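Local coordinates for TIR-like domain-containing protein (Prevotella corporis, PDB 7EBD) that belongs to the prokaryotic STING family and holds the ligand C2E in a pocket, in an assembly of two subunits, at residues P6-V9 with I10-Y14; I57-S60 with A61-F64; M134-F137 with K138-Q142. All coordinates share one frame; numbering follows the deposited sequence.

Contact 1: residues P6-V9 with I10-Y14. With C2E (9,9'-[(2R,3R,3aS,5S,7aR,9R,10R,10aS,12S,14aR)-3,5,10,12-tetrahydroxy-5,12-dioxidooctahydro-2H,7H-difuro[3,2-d:3',2'-j][1,3,7,9,2,8]tetraoxadiphosphacyclododecine-2,9-diyl]bis(2-amino-1,9-dihydro-6H-purin-6-one)), chain E.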
ATOM      1  N   PRO A   6     -10.117 -11.239   4.321  1.00 25.67           N
ATOM      2  CA  PRO A   6      -9.440 -10.105   3.672  1.00 32.92           C
ATOM      3  C   PRO A   6      -8.370  -9.470   4.542  1.00 31.60           C
ATOM      4  O   PRO A   6      -7.378  -8.955   4.009  1.00 23.53           O
ATOM      5  CB  PRO A   6     -10.591  -9.131   3.380  1.00 32.91           C
ATOM      6  CG  PRO A   6     -11.669  -9.510   4.339  1.00 36.18           C
ATOM      7  CD  PRO A   6     -11.554 -10.992   4.520  1.00 33.95           C
ATOM      8  N   SER A   7      -8.534  -9.502   5.869  1.00 27.26           N
ATOM      9  CA  SER A   7      -7.506  -8.972   6.756  1.00 29.72           C
ATOM     10  C   SER A   7      -6.203  -9.747   6.622  1.00 25.30           C
ATOM     11  O   SER A   7      -5.121  -9.172   6.772  1.00 23.24           O
ATOM     12  CB  SER A   7      -7.995  -8.995   8.206  1.00 21.88           C
ATOM     13  OG  SER A   7      -8.326 -10.311   8.610  1.00 27.43           O
ATOM     14  N   THR A   8      -6.285 -11.046   6.333  1.00 30.49           N
ATOM     15  CA  THR A   8      -5.081 -11.839   6.109  1.00 18.64           C
ATOM     16  C   THR A   8      -4.298 -11.320   4.906  1.00 25.13           C
ATOM     17  O   THR A   8      -3.081 -11.106   4.984  1.00 30.65           O
ATOM     18  CB  THR A   8      -5.461 -13.308   5.916  1.00 18.40           C
ATOM     19  OG1 THR A   8      -6.029 -13.819   7.128  1.00 28.71           O
ATOM     20  CG2 THR A   8      -4.247 -14.133   5.536  1.00 21.18           C
ATOM     21  N   VAL A   9      -4.987 -11.111   3.782  1.00 22.16           N
ATOM     22  CA  VAL A   9      -4.326 -10.606   2.582  1.00 20.21           C
ATOM     23  C   VAL A   9      -3.803  -9.195   2.815  1.00 19.92           C
ATOM     24  O   VAL A   9      -2.728  -8.826   2.327  1.00 19.43           O
ATOM     25  CB  VAL A   9      -5.288 -10.661   1.381  1.00 22.34           C
ATOM     26  CG1 VAL A   9      -4.619 -10.106   0.135  1.00 22.63           C
ATOM     27  CG2 VAL A   9      -5.750 -12.085   1.148  1.00 24.50           C
ATOM     28  N   ILE A  10      -4.557  -8.381   3.560  1.00 24.73           N
ATOM     29  CA  ILE A  10      -4.102  -7.032   3.881  1.00 26.41           C
ATOM     30  C   ILE A  10      -2.811  -7.084   4.688  1.00 14.24           C
ATOM     31  O   ILE A  10      -1.866  -6.329   4.428  1.00 18.38           O
ATOM     32  CB  ILE A  10      -5.209  -6.260   4.625  1.00 26.22           C
ATOM     33  CG1 ILE A  10      -6.357  -5.918   3.673  1.00 33.11           C
ATOM     34  CG2 ILE A  10      -4.652  -4.999   5.262  1.00 21.21           C
ATOM     35  CD1 ILE A  10      -5.967  -4.976   2.561  1.00 26.96           C
ATOM     36  N   ALA A  11      -2.749  -7.979   5.675  1.00 15.82           N
ATOM     37  CA  ALA A  11      -1.538  -8.120   6.475  1.00 21.20           C
ATOM     38  C   ALA A  11      -0.367  -8.588   5.622  1.00 14.99           C
ATOM     39  O   ALA A  11       0.757  -8.100   5.782  1.00 18.76           O
ATOM     40  CB  ALA A  11      -1.785  -9.089   7.630  1.00 10.40           C
ATOM     41  N   ILE A  12      -0.612  -9.527   4.705  1.00 21.98           N
ATOM     42  CA  ILE A  12       0.468 -10.016   3.851  1.00 13.70           C
ATOM     43  C   ILE A  12       0.987  -8.901   2.950  1.00 17.09           C
ATOM     44  O   ILE A  12       2.201  -8.733   2.782  1.00 19.73           O
ATOM     45  CB  ILE A  12       0.002 -11.232   3.030  1.00 20.45           C
ATOM     46  CG1 ILE A  12      -0.416 -12.377   3.951  1.00 25.81           C
ATOM     47  CG2 ILE A  12       1.112 -11.697   2.109  1.00 24.73           C
ATOM     48  CD1 ILE A  12      -0.962 -13.578   3.211  1.00 29.23           C
ATOM     49  N   SER A  13       0.078  -8.125   2.350  1.00 10.52           N
ATOM     50  CA  SER A  13       0.500  -7.023   1.490  1.00 11.64           C
ATOM     51  C   SER A  13       1.255  -5.963   2.281  1.00 16.82           C
ATOM     52  O   SER A  13       2.269  -5.433   1.811  1.00 19.11           O
ATOM     53  CB  SER A  13      -0.711  -6.403   0.792  1.00 12.55           C
ATOM     54  OG  SER A  13      -1.231  -7.268  -0.199  1.00 23.36           O
ATOM     55  N   TYR A  14       0.786  -5.656   3.492  1.00 18.19           N
ATOM     56  CA  TYR A  14       1.464  -4.671   4.328  1.00 14.79           C
ATOM     57  C   TYR A  14       2.857  -5.147   4.723  1.00 12.08           C
ATOM     58  O   TYR A  14       3.809  -4.358   4.742  1.00 11.07           O
ATOM     59  CB  TYR A  14       0.611  -4.383   5.565  1.00 12.29           C
ATOM     60  CG  TYR A  14       1.198  -3.380   6.530  1.00 14.11           C
ATOM     61  CD1 TYR A  14       1.440  -2.069   6.139  1.00  9.46           C
ATOM     62  CD2 TYR A  14       1.485  -3.736   7.842  1.00 14.41           C
ATOM     63  CE1 TYR A  14       1.969  -1.146   7.022  1.00 11.67           C
ATOM     64  CE2 TYR A  14       2.010  -2.818   8.734  1.00 14.86           C
ATOM     65  CZ  TYR A  14       2.253  -1.525   8.317  1.00 20.85           C
ATOM     66  OH  TYR A  14       2.778  -0.609   9.199  1.00 14.35           O
TER
HETATM   67  P1  C2E E 402       1.819  -1.589  -1.441  1.00 14.68           P
HETATM   68  O2P C2E E 402       3.022  -1.144  -2.238  1.00 19.33           O
HETATM   69  O1P C2E E 402       1.901  -3.091  -1.421  1.00 15.14           O
HETATM   70  O5' C2E E 402       1.873  -1.173   0.143  1.00 16.10           O
HETATM   71  C5' C2E E 402       1.012  -1.837   1.015  1.00  4.91           C
HETATM   72  C4' C2E E 402       0.895  -1.018   2.331  1.00  9.30           C
HETATM   73  O4' C2E E 402       2.060  -0.950   2.913  1.00 10.59           O
HETATM   74  C3' C2E E 402       0.503   0.444   2.028  1.00  5.68           C
HETATM   75  O3' C2E E 402      -0.841   0.563   2.032  1.00 19.97           O
HETATM   76  C2' C2E E 402       1.136   1.204   3.208  1.00 10.14           C
HETATM   77  O2' C2E E 402       0.255   1.122   4.413  1.00  9.45           O
HETATM   78  C1' C2E E 402       2.251   0.566   3.455  1.00 10.34           C
HETATM   79  N9  C2E E 402       3.351   1.203   2.785  1.00 18.19           N
HETATM   80  C8  C2E E 402       3.796   0.831   1.575  1.00 16.20           C
HETATM   81  N7  C2E E 402       4.817   1.676   1.317  1.00 13.64           N
HETATM   82  C5  C2E E 402       4.961   2.516   2.350  1.00 21.38           C
HETATM   83  C6  C2E E 402       5.938   3.668   2.618  1.00 24.14           C
HETATM   84  O6  C2E E 402       6.763   3.952   1.820  1.00 17.95           O
HETATM   85  N1  C2E E 402       5.852   4.406   3.840  1.00 26.17           N
HETATM   86  C2  C2E E 402       4.852   4.072   4.818  1.00 23.41           C
HETATM   87  N2  C2E E 402       4.762   4.819   6.058  1.00 25.77           N
HETATM   88  N3  C2E E 402       3.922   2.975   4.563  1.00 17.62           N
HETATM   89  C4  C2E E 402       4.022   2.213   3.291  1.00  5.51           C
HETATM   90  P11 C2E E 402      -1.373   1.954   1.290  1.00 13.00           P
HETATM   91  O21 C2E E 402      -0.947   3.254   1.930  1.00 18.12           O
HETATM   92  O11 C2E E 402      -2.878   1.928   1.411  1.00 11.82           O
HETATM   93  O5A C2E E 402      -1.024   1.783  -0.313  1.00 19.35           O
HETATM   94  C5A C2E E 402      -1.864   0.837  -0.916  1.00 10.63           C
HETATM   95  C4A C2E E 402      -1.433   0.605  -2.311  1.00 12.09           C
HETATM   96  O4A C2E E 402      -1.556   1.696  -3.016  1.00 16.73           O
HETATM   97  C3A C2E E 402       0.198   0.204  -2.368  1.00 12.98           C
HETATM   98  O3A C2E E 402       0.367  -1.274  -2.170  1.00 16.94           O
HETATM   99  C2A C2E E 402       0.573   0.525  -3.486  1.00 17.59           C
HETATM  100  O2A C2E E 402       0.232  -0.534  -4.500  1.00  6.43           O
HETATM  101  C1A C2E E 402      -0.282   1.859  -3.809  1.00 11.68           C
HETATM  102  N91 C2E E 402       0.376   2.920  -3.416  1.00 22.29           N
HETATM  103  C81 C2E E 402       0.295   3.627  -2.272  1.00  8.66           C
HETATM  104  N71 C2E E 402       1.190   4.629  -2.365  1.00 15.59           N
HETATM  105  C51 C2E E 402       1.796   4.531  -3.544  1.00 18.04           C
HETATM  106  C61 C2E E 402       2.885   5.381  -4.195  1.00 15.63           C
HETATM  107  O61 C2E E 402       3.328   6.313  -3.620  1.00 19.94           O
HETATM  108  N11 C2E E 402       3.370   5.048  -5.497  1.00 17.44           N
HETATM  109  C21 C2E E 402       2.830   3.910  -6.194  1.00 14.72           C
HETATM  110  N21 C2E E 402       3.322   3.570  -7.517  1.00 21.54           N
HETATM  111  N31 C2E E 402       1.790   3.101  -5.568  1.00 16.03           N
HETATM  112  C41 C2E E 402       1.288   3.457  -4.210  1.00  5.22           C

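Contact 2: residues I57-S60 with A61-F64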
ATOM      1  N   ILE A  57      -8.321   6.741   8.147  1.00 36.88           N
ATOM      2  CA  ILE A  57      -7.159   6.281   8.899  1.00 28.34           C
ATOM      3  C   ILE A  57      -5.981   7.227   8.705  1.00 33.63           C
ATOM      4  O   ILE A  57      -5.116   7.338   9.582  1.00 22.84           O
ATOM      5  CB  ILE A  57      -6.809   4.835   8.497  1.00 25.24           C
ATOM      6  CG1 ILE A  57      -7.969   3.902   8.848  1.00 35.71           C
ATOM      7  CG2 ILE A  57      -5.535   4.362   9.183  1.00 20.36           C
ATOM      8  CD1 ILE A  57      -7.675   2.453   8.589  1.00 34.78           C
ATOM      9  N   LYS A  58      -5.934   7.940   7.578  1.00 35.31           N
ATOM     10  CA  LYS A  58      -4.856   8.900   7.362  1.00 36.05           C
ATOM     11  C   LYS A  58      -4.897  10.021   8.393  1.00 31.05           C
ATOM     12  O   LYS A  58      -3.851  10.477   8.868  1.00 37.41           O
ATOM     13  CB  LYS A  58      -4.936   9.467   5.944  1.00 39.46           C
ATOM     14  CG  LYS A  58      -4.408   8.527   4.874  1.00 51.00           C
ATOM     15  CD  LYS A  58      -4.525   9.139   3.487  1.00 65.42           C
ATOM     16  CE  LYS A  58      -5.982   9.272   3.061  1.00 79.59           C
ATOM     17  NZ  LYS A  58      -6.110   9.672   1.631  1.00 85.68           N
ATOM     18  N   LYS A  59      -6.100  10.465   8.769  1.00 37.08           N
ATOM     19  CA  LYS A  59      -6.214  11.516   9.774  1.00 28.75           C
ATOM     20  C   LYS A  59      -5.783  11.015  11.147  1.00 20.87           C
ATOM     21  O   LYS A  59      -5.087  11.726  11.882  1.00 22.39           O
ATOM     22  CB  LYS A  59      -7.644  12.052   9.814  1.00 31.85           C
ATOM     23  CG  LYS A  59      -8.071  12.750   8.532  1.00 38.93           C
ATOM     24  CD  LYS A  59      -9.498  13.272   8.622  1.00 44.08           C
ATOM     25  CE  LYS A  59      -9.766  14.318   7.550  1.00 46.77           C
ATOM     26  NZ  LYS A  59     -11.212  14.659   7.445  1.00 38.74           N
ATOM     27  N   SER A  60      -6.188   9.796  11.512  1.00 21.10           N
ATOM     28  CA  SER A  60      -5.729   9.218  12.771  1.00 33.40           C
ATOM     29  C   SER A  60      -4.215   9.070  12.780  1.00 29.69           C
ATOM     30  O   SER A  60      -3.564   9.316  13.802  1.00 28.23           O
ATOM     31  CB  SER A  60      -6.406   7.868  13.009  1.00 33.54           C
ATOM     32  OG  SER A  60      -7.817   7.997  12.996  1.00 46.19           O
ATOM     33  N   ALA A  61      -3.634   8.693  11.640  1.00 30.60           N
ATOM     34  CA  ALA A  61      -2.184   8.550  11.559  1.00 28.91           C
ATOM     35  C   ALA A  61      -1.487   9.894  11.723  1.00 39.97           C
ATOM     36  O   ALA A  61      -0.502   9.999  12.461  1.00 37.44           O
ATOM     37  CB  ALA A  61      -1.794   7.900  10.233  1.00 18.51           C
HETATM   38  N   MSE A  62      -1.983  10.930  11.052  1.00 43.27           N
HETATM   39  CA  MSE A  62      -1.410  12.269  11.175  1.00 40.87           C
HETATM   40  C   MSE A  62      -1.491  12.780  12.610  1.00 37.16           C
HETATM   41  O   MSE A  62      -0.524  13.334  13.144  1.00 39.63           O
HETATM   42  CB  MSE A  62      -2.111  13.247  10.229  1.00 53.24           C
HETATM   43  CG  MSE A  62      -1.636  13.162   8.788  1.00 80.48           C
HETATM   44 SE   MSE A  62      -2.510  14.439   7.596  1.00102.00          SE
HETATM   45  CE  MSE A  62      -4.275  13.619   7.502  1.00 99.34           C
ATOM     46  N   LEU A  63      -2.653  12.579  13.235  1.00 43.17           N
ATOM     47  CA  LEU A  63      -2.834  13.016  14.615  1.00 41.40           C
ATOM     48  C   LEU A  63      -1.895  12.273  15.557  1.00 34.36           C
ATOM     49  O   LEU A  63      -1.283  12.882  16.442  1.00 38.36           O
ATOM     50  CB  LEU A  63      -4.289  12.818  15.038  1.00 42.97           C
ATOM     51  CG  LEU A  63      -4.757  13.578  16.279  1.00 35.78           C
ATOM     52  CD1 LEU A  63      -4.603  15.081  16.084  1.00 27.49           C
ATOM     53  CD2 LEU A  63      -6.199  13.220  16.606  1.00 33.39           C
ATOM     54  N   PHE A  64      -1.760  10.957  15.376  1.00 30.54           N
ATOM     55  CA  PHE A  64      -0.860  10.181  16.223  1.00 31.12           C
ATOM     56  C   PHE A  64       0.589  10.601  16.019  1.00 37.86           C
ATOM     57  O   PHE A  64       1.359  10.689  16.984  1.00 33.66           O
ATOM     58  CB  PHE A  64      -1.033   8.689  15.940  1.00 28.02           C
ATOM     59  CG  PHE A  64      -0.020   7.816  16.626  1.00 33.51           C
ATOM     60  CD1 PHE A  64      -0.154   7.501  17.968  1.00 41.85           C
ATOM     61  CD2 PHE A  64       1.058   7.301  15.927  1.00 31.52           C
ATOM     62  CE1 PHE A  64       0.773   6.694  18.602  1.00 35.37           C
ATOM     63  CE2 PHE A  64       1.989   6.493  16.556  1.00 34.71           C
ATOM     64  CZ  PHE A  64       1.845   6.189  17.894  1.00 29.55           C
TER

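Contact 3: residues M134-F137 with K138-Q142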
HETATM    1  N   MSE A 134      -9.433  -6.769  12.952  1.00 37.63           N
HETATM    2  CA  MSE A 134      -8.243  -6.179  13.560  1.00 38.10           C
HETATM    3  C   MSE A 134      -7.337  -7.231  14.192  1.00 39.25           C
HETATM    4  O   MSE A 134      -6.120  -7.238  13.974  1.00 32.79           O
HETATM    5  CB  MSE A 134      -8.643  -5.151  14.621  1.00 62.58           C
HETATM    6  CG  MSE A 134      -9.302  -3.910  14.061  1.00 91.19           C
HETATM    7 SE   MSE A 134      -8.062  -2.833  13.028  1.00120.78          SE
HETATM    8  CE  MSE A 134      -7.642  -1.489  14.374  1.00117.92           C
ATOM      9  N   ASN A 135      -7.945  -8.121  14.981  1.00 30.03           N
ATOM     10  CA  ASN A 135      -7.174  -9.146  15.672  1.00 34.25           C
ATOM     11  C   ASN A 135      -6.544 -10.118  14.687  1.00 29.98           C
ATOM     12  O   ASN A 135      -5.393 -10.531  14.870  1.00 30.86           O
ATOM     13  CB  ASN A 135      -8.060  -9.892  16.668  1.00 37.53           C
ATOM     14  CG  ASN A 135      -8.550  -9.001  17.790  1.00 44.84           C
ATOM     15  OD1 ASN A 135      -7.886  -8.033  18.163  1.00 42.69           O
ATOM     16  ND2 ASN A 135      -9.716  -9.325  18.339  1.00 44.39           N
ATOM     17  N   ASN A 136      -7.269 -10.481  13.626  1.00 21.28           N
ATOM     18  CA  ASN A 136      -6.691 -11.368  12.622  1.00 19.41           C
ATOM     19  C   ASN A 136      -5.556 -10.686  11.869  1.00 18.05           C
ATOM     20  O   ASN A 136      -4.532 -11.318  11.579  1.00 21.36           O
ATOM     21  CB  ASN A 136      -7.769 -11.840  11.650  1.00 20.93           C
ATOM     22  CG  ASN A 136      -7.243 -12.844  10.646  1.00 28.72           C
ATOM     23  OD1 ASN A 136      -6.965 -13.993  10.990  1.00 31.00           O
ATOM     24  ND2 ASN A 136      -7.096 -12.414   9.398  1.00 27.97           N
ATOM     25  N   PHE A 137      -5.718  -9.401  11.540  1.00 20.65           N
ATOM     26  CA  PHE A 137      -4.635  -8.653  10.912  1.00 24.26           C
ATOM     27  C   PHE A 137      -3.393  -8.665  11.792  1.00 32.41           C
ATOM     28  O   PHE A 137      -2.285  -8.954  11.323  1.00 32.06           O
ATOM     29  CB  PHE A 137      -5.092  -7.220  10.624  1.00 23.07           C
ATOM     30  CG  PHE A 137      -4.000  -6.316  10.114  1.00 20.95           C
ATOM     31  CD1 PHE A 137      -3.738  -6.222   8.758  1.00 17.51           C
ATOM     32  CD2 PHE A 137      -3.250  -5.545  10.990  1.00 23.14           C
ATOM     33  CE1 PHE A 137      -2.742  -5.387   8.287  1.00 19.88           C
ATOM     34  CE2 PHE A 137      -2.251  -4.711  10.523  1.00 20.84           C
ATOM     35  CZ  PHE A 137      -1.997  -4.631   9.170  1.00 21.59           C
ATOM     36  N   LYS A 138      -3.567  -8.362  13.082  1.00 31.74           N
ATOM     37  CA  LYS A 138      -2.431  -8.341  13.999  1.00 22.84           C
ATOM     38  C   LYS A 138      -1.799  -9.721  14.131  1.00 23.76           C
ATOM     39  O   LYS A 138      -0.570  -9.845  14.181  1.00 25.02           O
ATOM     40  CB  LYS A 138      -2.869  -7.813  15.366  1.00 18.94           C
ATOM     41  CG  LYS A 138      -3.248  -6.340  15.357  1.00 28.29           C
ATOM     42  CD  LYS A 138      -3.423  -5.798  16.767  1.00 29.64           C
ATOM     43  CE  LYS A 138      -4.501  -6.551  17.521  1.00 31.57           C
ATOM     44  NZ  LYS A 138      -4.662  -6.036  18.908  1.00 48.90           N
ATOM     45  N   ARG A 139      -2.620 -10.772  14.174  1.00 20.55           N
ATOM     46  CA  ARG A 139      -2.091 -12.124  14.320  1.00 23.88           C
ATOM     47  C   ARG A 139      -1.278 -12.533  13.097  1.00 26.82           C
ATOM     48  O   ARG A 139      -0.177 -13.080  13.226  1.00 36.28           O
ATOM     49  CB  ARG A 139      -3.236 -13.110  14.556  1.00 22.37           C
ATOM     50  CG  ARG A 139      -2.797 -14.562  14.633  1.00 26.44           C
ATOM     51  CD  ARG A 139      -3.987 -15.509  14.618  1.00 42.60           C
ATOM     52  NE  ARG A 139      -4.709 -15.462  13.347  1.00 54.78           N
ATOM     53  CZ  ARG A 139      -4.425 -16.229  12.298  1.00 51.59           C
ATOM     54  NH1 ARG A 139      -3.433 -17.107  12.362  1.00 51.76           N
ATOM     55  NH2 ARG A 139      -5.136 -16.119  11.183  1.00 44.62           N
ATOM     56  N   VAL A 140      -1.806 -12.274  11.898  1.00 33.25           N
ATOM     57  CA  VAL A 140      -1.080 -12.626  10.681  1.00 22.99           C
ATOM     58  C   VAL A 140       0.204 -11.814  10.573  1.00 22.33           C
ATOM     59  O   VAL A 140       1.261 -12.342  10.198  1.00 27.48           O
ATOM     60  CB  VAL A 140      -1.977 -12.439   9.443  1.00 27.61           C
ATOM     61  CG1 VAL A 140      -1.177 -12.661   8.168  1.00 29.75           C
ATOM     62  CG2 VAL A 140      -3.165 -13.388   9.499  1.00 22.35           C
ATOM     63  N   LEU A 141       0.140 -10.521  10.907  1.00 18.31           N
ATOM     64  CA  LEU A 141       1.338  -9.691  10.851  1.00 25.10           C
ATOM     65  C   LEU A 141       2.392 -10.181  11.834  1.00 21.43           C
ATOM     66  O   LEU A 141       3.582 -10.223  11.507  1.00 27.03           O
ATOM     67  CB  LEU A 141       0.984  -8.229  11.126  1.00 20.93           C
ATOM     68  CG  LEU A 141       2.137  -7.231  10.998  1.00 21.21           C
ATOM     69  CD1 LEU A 141       2.724  -7.259   9.593  1.00 15.24           C
ATOM     70  CD2 LEU A 141       1.693  -5.823  11.366  1.00 13.38           C
ATOM     71  N   GLN A 142       1.974 -10.570  13.041  1.00 25.19           N
ATOM     72  CA  GLN A 142       2.925 -11.072  14.025  1.00 13.81           C
ATOM     73  C   GLN A 142       3.532 -12.397  13.581  1.00 23.23           C
ATOM     74  O   GLN A 142       4.730 -12.633  13.774  1.00 21.71           O
ATOM     75  CB  GLN A 142       2.243 -11.223  15.384  1.00 22.10           C
ATOM     76  CG  GLN A 142       3.198 -11.538  16.521  1.00 18.80           C
ATOM     77  CD  GLN A 142       4.156 -10.395  16.794  1.00 20.85           C
ATOM     78  OE1 GLN A 142       3.755  -9.344  17.293  1.00 27.49           O
ATOM     79  NE2 GLN A 142       5.427 -10.593  16.464  1.00 20.97           N
TER

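Contact 1: residues P6-V9 with I10-Y14
Backbone bonding joins the two turns: Pro6, Ser7, Thr8 and Val9 give their carbonyl oxygens to the amides of Ile10, Ala11, Ile12 and Ser13, each N to O separation being 2.9 Å. These are successive i to i+4 bonds of helix 6-28.

Apolar contact between side chains is limited to Thr8 and Ile12, which lie side by side and point the same way, Thr8 CG2 meeting Ile12 CD1 at 4.1 Å. Other branches lie against backbone oxygens. Ile12 CG1, set beside its own backbone N (chi1 -61°), comes down on the carbonyl oxygen of Thr8, with CG1 to O at 3.1 Å. Ile10 CG1 rests on Pro6 O in the same manner (3.2 Å).

The polar side chains turn to other partners. Ser7 OG and Thr8 OG1 both bond Asn136 ND2 on helix 124-146, whose Phe137 packs on Ile10 and Ala11. Ser13 OG bonds Ile103 O of the second subunit, while Ile10 meets its own counterpart there.

Against the ligand, Tyr14 presents the edge of its ring: CD1 is 3.5 Å from O4' of C2E, with the ligand's C4' in the ring plane. Its hydroxyl is bonded to Asp99, another residue of the pocket. Thus one helix, packed against its partner subunit, also supplies Ser13 and Tyr14 to the ligand pocket of this STING domain.

Contact 2: residues I57-S60 with A61-F64
Phe64 supplies the one flat side chain here, and it meets Ser60 through its CB, which lies 3.4 Å from Ser60 O; neither face nor edge of the ring is used within the two turns. With CG anti to the backbone N (chi1 172°), the ring is carried away from the preceding turn, and Lys48 and Met100 pack on the side chain.

The closest approach between two side chains involves the selenomethionine Met62. Its chain runs out straight at chi2 and then bends at chi3 (-72°), which folds the terminal methyl back over the preceding turn. There CE touches Lys59 CG at 4.0 Å, the two side chains crossing at a slant. The same methyl also reaches the backbone, with Met62 CE 3.5 Å from Lys58 O. The Lys59 chain continues extended beyond CG, so the methyl meets the aliphatic root of this lysine and not its ammonium end. Ala61 CB and Leu63 CB fit more simply, each beside the carbonyl oxygen four residues earlier: CB of Ala61 is 3.4 Å from Ile57 O.

Polar bonding across the two halves is confined to the main chain. The amides of Ala61, Met62, Leu63 and Phe64 bond the oxygens of Ile57, Lys58, Lys59 and Ser60, the regular alpha-helical pattern, whereas Ser60 OG turns back to Asp54 in the preceding loop.

Helix 57-67 follows the inner strand 42-47 and leads to strand 71-75, at one edge of the mixed sheet as counted within this chain. Ile57 packs on Leu104 and Asp108 of helix 104-111, Ser60 and Ala61 on Met100, and Lys58 on Leu21 of the second subunit.

Contact 3: residues M134-F137 with K138-Q142
Lys138 reaches back over Met134 and Asn135. Its amide bonds Met134 O, and because its CG stands beside the backbone N (chi1 -68°), CG lies 3.3 Å from that same Met134 O. Farther out, past a bend at chi3, the chain runs alongside Asn135, pointing the same way, and Lys138 CE lies 3.8 Å from Asn135 OD1.

Arg139 follows with a side-chain bond that supplements the backbone bond from its N to Asn135 O. Arg139 NH2 donates to Asn136 OD1 at 2.8 Å and nearly straight, 168° at the hydrogen. The oxygen sits at the edge of the guanidinium and in its plane, but the amide is turned 44° from that plane, and the donor is tilted from the carbonyl plane. The Asn136 amide is gripped at both ends: OD1 takes the arginine, while ND2 is held by helix 6-28, which should fix its rotation. This i to i+3 pairing lies along helix 124-146, where it runs against helix 6-28 in the STING domain.

Val140 bonds Asn136 O through its N and leans on the same oxygen with CG2, at 3.2 Å. That branch also nears the amide, Val140 CG2 being 4.1 Å from Asn136 ND2, and the side chain touches Thr8 and Ala11.

Leu141 N bonds Phe137 O, and the side chains add an apolar contact. Leu141 CD2 meets Phe137 CE2 at 4.2 Å, approaching the ring obliquely, as the two side chains lie side by side and point the same way. Met49 packs on Phe137, and Ile157 of strand 155-157 on Leu141.

In the fold
All three contacts are successive turns of single helices with the same main-chain bonding; they differ in what surrounds them. Contact 1 is buried, pressed between the second subunit, the ligand and helix 124-146. Contact 3 lies on that last helix, about 9 Å away between centres, and is mixed: its buried residues pack on helix 6-28 and strand 155-157, while Asn135 and Arg139 are exposed. Contact 2 stands apart, about 20 Å from each of the others between centres, and touches neither; its Lys59, Met62 and Leu63 are exposed. In contact 3 an arginine is bonded to an amide across the turns, whereas the hydrogen bonds crossing contacts 1 and 2 are all main-chain.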